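Local atomic coordinates of nucleoporin nup120 (Schizosaccharomyces pombe, PDB entry 4GQ2), a protein that serves as a structural constituent of the nuclear pore complex, the assembly that carries traffic between nucleus and cytoplasm. Residues I685-F689 with L799-F803; L548-F552 with L653-L657. One frame throughout, in Å; residues are numbered along the deposited sequence.

Contact 1: I685-F689 with L799-F803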
loop_
_atom_site.group_PDB
_atom_site.type_symbol
_atom_site.label_atom_id
_atom_site.label_comp_id
_atom_site.label_asym_id
_atom_site.label_seq_id
_atom_site.Cartn_x
_atom_site.Cartn_y
_atom_site.Cartn_z
ATOM N N ILE A 685 -12.562 5.671 2.870
ATOM C CA ILE A 685 -13.557 5.427 3.918
ATOM C C ILE A 685 -12.904 4.923 5.212
ATOM O O ILE A 685 -13.212 5.411 6.306
ATOM C CB ILE A 685 -14.662 4.441 3.456
ATOM C CG1 ILE A 685 -15.391 4.959 2.209
ATOM C CG2 ILE A 685 -15.664 4.184 4.575
ATOM C CD1 ILE A 685 -15.728 6.429 2.254
ATOM N N LEU A 686 -11.992 3.962 5.078
ATOM C CA LEU A 686 -11.312 3.357 6.229
ATOM C C LEU A 686 -10.493 4.330 7.068
ATOM O O LEU A 686 -10.378 4.141 8.272
ATOM C CB LEU A 686 -10.451 2.167 5.803
ATOM C CG LEU A 686 -11.187 0.938 5.254
ATOM C CD1 LEU A 686 -10.198 -0.020 4.639
ATOM C CD2 LEU A 686 -12.008 0.221 6.308
ATOM N N LYS A 687 -9.995 5.363 6.451
ATOM C CA LYS A 687 -9.264 6.357 7.162
ATOM C C LYS A 687 -10.143 7.167 8.060
ATOM O O LYS A 687 -9.776 7.506 9.125
ATOM C CB LYS A 687 -8.581 7.283 6.202
ATOM C CG LYS A 687 -7.187 6.891 5.861
ATOM C CD LYS A 687 -6.783 7.603 4.608
ATOM C CE LYS A 687 -5.293 7.687 4.499
ATOM N NZ LYS A 687 -4.874 7.474 3.102
ATOM N N LYS A 688 -11.318 7.484 7.592
ATOM C CA LYS A 688 -12.313 8.194 8.388
ATOM C C LYS A 688 -12.856 7.295 9.498
ATOM O O LYS A 688 -13.006 7.732 10.630
ATOM C CB LYS A 688 -13.415 8.775 7.501
ATOM C CG LYS A 688 -12.865 9.653 6.386
ATOM C CD LYS A 688 -13.917 10.571 5.785
ATOM C CE LYS A 688 -13.302 11.582 4.824
ATOM N NZ LYS A 688 -13.084 10.977 3.480
ATOM N N PHE A 689 -13.095 6.025 9.191
ATOM C CA PHE A 689 -13.454 5.070 10.240
ATOM C C PHE A 689 -12.418 4.992 11.370
ATOM O O PHE A 689 -12.777 5.102 12.544
ATOM C CB PHE A 689 -13.767 3.681 9.660
ATOM C CG PHE A 689 -15.221 3.480 9.341
ATOM C CD1 PHE A 689 -16.177 3.521 10.348
ATOM C CD2 PHE A 689 -15.637 3.252 8.038
ATOM C CE1 PHE A 689 -17.523 3.345 10.059
ATOM C CE2 PHE A 689 -16.980 3.065 7.743
ATOM C CZ PHE A 689 -17.924 3.110 8.755
ATOM N N LEU A 799 -17.526 -3.251 3.356
ATOM C CA LEU A 799 -17.772 -2.602 4.646
ATOM C C LEU A 799 -18.579 -3.498 5.579
ATOM O O LEU A 799 -18.276 -3.592 6.766
ATOM C CB LEU A 799 -18.472 -1.245 4.470
ATOM C CG LEU A 799 -17.658 -0.161 3.760
ATOM C CD1 LEU A 799 -18.468 1.117 3.634
ATOM C CD2 LEU A 799 -16.336 0.106 4.471
ATOM N N SER A 800 -19.595 -4.161 5.032
ATOM C CA SER A 800 -20.404 -5.107 5.796
ATOM C C SER A 800 -19.536 -6.220 6.373
ATOM O O SER A 800 -19.631 -6.528 7.561
ATOM C CB SER A 800 -21.523 -5.693 4.930
ATOM O OG SER A 800 -22.344 -6.562 5.689
ATOM N N ALA A 801 -18.669 -6.795 5.541
ATOM C CA ALA A 801 -17.746 -7.843 5.989
ATOM C C ALA A 801 -16.818 -7.381 7.112
ATOM O O ALA A 801 -16.321 -8.199 7.894
ATOM C CB ALA A 801 -16.932 -8.375 4.821
ATOM N N ILE A 802 -16.587 -6.074 7.187
ATOM C CA ILE A 802 -15.693 -5.515 8.194
ATOM C C ILE A 802 -16.410 -5.382 9.526
ATOM O O ILE A 802 -15.842 -5.693 10.570
ATOM C CB ILE A 802 -15.120 -4.137 7.767
ATOM C CG1 ILE A 802 -14.225 -4.283 6.532
ATOM C CG2 ILE A 802 -14.344 -3.492 8.911
ATOM C CD1 ILE A 802 -13.982 -2.986 5.779
ATOM N N PHE A 803 -17.655 -4.915 9.491
ATOM C CA PHE A 803 -18.345 -4.533 10.725
ATOM C C PHE A 803 -19.410 -5.491 11.264
ATOM O O PHE A 803 -19.704 -5.451 12.459
ATOM C CB PHE A 803 -18.924 -3.123 10.603
ATOM C CG PHE A 803 -17.883 -2.056 10.419
ATOM C CD1 PHE A 803 -17.096 -1.633 11.492
ATOM C CD2 PHE A 803 -17.691 -1.467 9.174
ATOM C CE1 PHE A 803 -16.143 -0.646 11.323
ATOM C CE2 PHE A 803 -16.728 -0.485 8.997
ATOM C CZ PHE A 803 -15.958 -0.071 10.073
#
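The ring of Phe803 drives one corner into the face of Phe689: its CZ stands 3.5 Å above the Phe689 plane, over the ring centre. That same Phe803 CZ lies 3.6 Å from Phe689 CD1. The two side chains come from opposite directions and their planes meet obliquely, at 43°. Ile802 CG2 sits over the centre of one Phe803 face, backing that ring from within its own helix. With CG anti to its carbonyl carbon (chi1 -63°), Phe803 reaches across toward helix 672-703.

Around this tight centre the aliphatic contacts are sparser. Leu686 CD2 meets Ile802 CD1 at 3.8 Å, and Leu735 of helix 719-739 touches both residues. Leu799 CD2 is 4.1 Å from Ile685 CG2, the two side chains crossing nearly at right angles. On the far side of helix 672-703, Lys687 is exposed to solvent and pairs with Asp683 rather than with the partner helix.

No hydrogen bond links the segments, whose axes stay 13.0 Å apart at 29°; this is apolar helix-helix packing at a shallow angle, here joining helix 672-703 of the Nup120 helical domain to helix 790-803 further along the alpha-helical part of the chain.

Contact 2: L548-F552 with L653-L657; sequences LIESF and LIQRL
The Phe552 ring presents its edge to Arg656, whose NH2 lies near the ring plane, 4.0 Å from Phe552 CZ; ring and guanidinium planes stand 79° apart. One face of the guanidinium is covered by Leu548 CD1, 3.7 Å above it and displaced toward the rim. Leucines reach the Phe552 ring obliquely. Leu657 CD2 is 3.6 Å from Phe552 CD1. Further out, Leu653 CD1 is 3.8 Å from Phe552 CZ. Leu653 gets there because its CG is anti to the backbone N (chi1 -172°), which swings its end round toward helix 548-553. Tyr575 of helix 571-585 adds an edge-to-face contact with Phe552, and Arg656 NH2 makes a weak hydrogen bond to Tyr575 OH.

Helix 548-553 follows strand 539-544 after a short loop, so the contact probably helps join the beta-propeller part to helix 646-658 of the helical domain. The N-to-C directions of the two short segments differ by 124°, and their axes come within 10.9 Å; Ile549 and Leu657 bring their CA atoms within 6.1 Å. With alanine at Phe552, the ring beside Leu653 and Leu657 would be lost, which is likely to open a gap at their methyls and take away the edge contact of Arg656 NH2. Leu657 CD2 also packs on Leu548 CB, while Leu548 and Arg656, both partly exposed, border the buried apolar side chains.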
loop_
_atom_site.group_PDB
_atom_site.type_symbol
_atom_site.label_atom_id
_atom_site.label_comp_id
_atom_site.label_asym_id
_atom_site.label_seq_id
_atom_site.Cartn_x
_atom_site.Cartn_y
_atom_site.Cartn_z
ATOM N N LEU A 548 -22.263 7.889 5.738
ATOM C CA LEU A 548 -22.415 8.578 7.024
ATOM C C LEU A 548 -21.090 8.975 7.655
ATOM O O LEU A 548 -20.940 10.091 8.168
ATOM C CB LEU A 548 -23.187 7.708 8.015
ATOM C CG LEU A 548 -24.693 7.905 8.150
ATOM C CD1 LEU A 548 -25.216 6.995 9.249
ATOM C CD2 LEU A 548 -25.035 9.359 8.441
ATOM N N ILE A 549 -20.132 8.054 7.607
ATOM C CA ILE A 549 -18.817 8.267 8.201
ATOM C C ILE A 549 -18.146 9.529 7.633
ATOM O O ILE A 549 -17.524 10.292 8.374
ATOM C CB ILE A 549 -17.930 6.993 8.089
ATOM C CG1 ILE A 549 -16.679 7.112 8.963
ATOM C CG2 ILE A 549 -17.585 6.678 6.641
ATOM C CD1 ILE A 549 -16.984 7.242 10.438
ATOM N N GLU A 550 -18.320 9.755 6.331
ATOM C CA GLU A 550 -17.778 10.939 5.660
ATOM C C GLU A 550 -18.391 12.237 6.187
ATOM O O GLU A 550 -17.653 13.136 6.590
ATOM C CB GLU A 550 -17.926 10.823 4.141
ATOM C CG GLU A 550 -17.321 9.542 3.588
ATOM C CD GLU A 550 -17.201 9.541 2.082
ATOM O OE1 GLU A 550 -18.026 8.872 1.434
ATOM O OE2 GLU A 550 -16.279 10.200 1.552
ATOM N N SER A 551 -19.725 12.318 6.206
ATOM C CA SER A 551 -20.450 13.450 6.821
ATOM C C SER A 551 -19.969 13.768 8.244
ATOM O O SER A 551 -19.811 14.932 8.610
ATOM C CB SER A 551 -21.957 13.176 6.857
ATOM O OG SER A 551 -22.430 12.676 5.619
ATOM N N PHE A 552 -19.729 12.728 9.037
ATOM C CA PHE A 552 -19.287 12.896 10.424
ATOM C C PHE A 552 -17.817 13.292 10.571
ATOM O O PHE A 552 -17.403 13.752 11.634
ATOM C CB PHE A 552 -19.581 11.637 11.243
ATOM C CG PHE A 552 -21.024 11.495 11.626
ATOM C CD1 PHE A 552 -21.912 10.825 10.799
ATOM C CD2 PHE A 552 -21.498 12.042 12.811
ATOM C CE1 PHE A 552 -23.243 10.695 11.146
ATOM C CE2 PHE A 552 -22.830 11.915 13.166
ATOM C CZ PHE A 552 -23.702 11.239 12.329
ATOM N N LEU A 653 -25.318 5.640 17.975
ATOM C CA LEU A 653 -24.610 6.302 16.882
ATOM C C LEU A 653 -23.519 5.401 16.287
ATOM O O LEU A 653 -23.418 5.283 15.065
ATOM C CB LEU A 653 -24.039 7.653 17.320
ATOM C CG LEU A 653 -23.438 8.531 16.212
ATOM C CD1 LEU A 653 -24.355 8.643 15.005
ATOM C CD2 LEU A 653 -23.097 9.911 16.738
ATOM N N ILE A 654 -22.738 4.744 17.149
ATOM C CA ILE A 654 -21.739 3.766 16.707
ATOM C C ILE A 654 -22.398 2.635 15.922
ATOM O O ILE A 654 -21.822 2.125 14.962
ATOM C CB ILE A 654 -20.887 3.223 17.882
ATOM C CG1 ILE A 654 -19.872 4.275 18.316
ATOM C CG2 ILE A 654 -20.148 1.941 17.502
ATOM C CD1 ILE A 654 -19.433 4.143 19.758
ATOM N N GLN A 655 -23.609 2.257 16.320
ATOM C CA GLN A 655 -24.362 1.257 15.572
ATOM C C GLN A 655 -24.739 1.779 14.186
ATOM O O GLN A 655 -24.620 1.054 13.206
ATOM C CB GLN A 655 -25.597 0.784 16.346
ATOM C CG GLN A 655 -25.307 -0.197 17.476
ATOM C CD GLN A 655 -24.794 -1.546 16.992
ATOM O OE1 GLN A 655 -23.697 -1.975 17.362
ATOM N NE2 GLN A 655 -25.587 -2.224 16.163
ATOM N N ARG A 656 -25.166 3.039 14.107
ATOM C CA ARG A 656 -25.510 3.658 12.821
ATOM C C ARG A 656 -24.327 3.702 11.859
ATOM O O ARG A 656 -24.474 3.395 10.676
ATOM C CB ARG A 656 -26.043 5.085 13.008
ATOM C CG ARG A 656 -27.530 5.186 13.284
ATOM C CD ARG A 656 -28.201 6.223 12.393
ATOM N NE ARG A 656 -27.765 7.590 12.672
ATOM C CZ ARG A 656 -27.874 8.606 11.816
ATOM N NH1 ARG A 656 -28.400 8.419 10.610
ATOM N NH2 ARG A 656 -27.449 9.813 12.163
ATOM N N LEU A 657 -23.162 4.092 12.377
ATOM C CA LEU A 657 -21.976 4.330 11.555
ATOM C C LEU A 657 -21.464 3.056 10.902
ATOM O O LEU A 657 -21.033 3.075 9.749
ATOM C CB LEU A 657 -20.869 5.003 12.375
ATOM C CG LEU A 657 -21.150 6.427 12.868
ATOM C CD1 LEU A 657 -20.180 6.847 13.962
ATOM C CD2 LEU A 657 -21.137 7.433 11.725
#

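In the fold
Contact 2 comes first along the chain: its second segment, 653-657, ends before contact 1 begins at 685. Their centres are only about 11 Å apart and they touch, although they share no helix. Helix 672-703 of contact 1 lies against helix 548-553 of contact 2, with Ile685 CG2 3.8 Å from Ile549 CG2, and Phe689 also reaches helix 646-658, its CZ lying 3.3 Å from Leu657 O. The packing thus runs from helix 548-553, just after strand 539-544, through helices 646-658 and 672-703 to helix 790-803, probably joining the propeller part to the helical part of this nuclear pore scaffold protein.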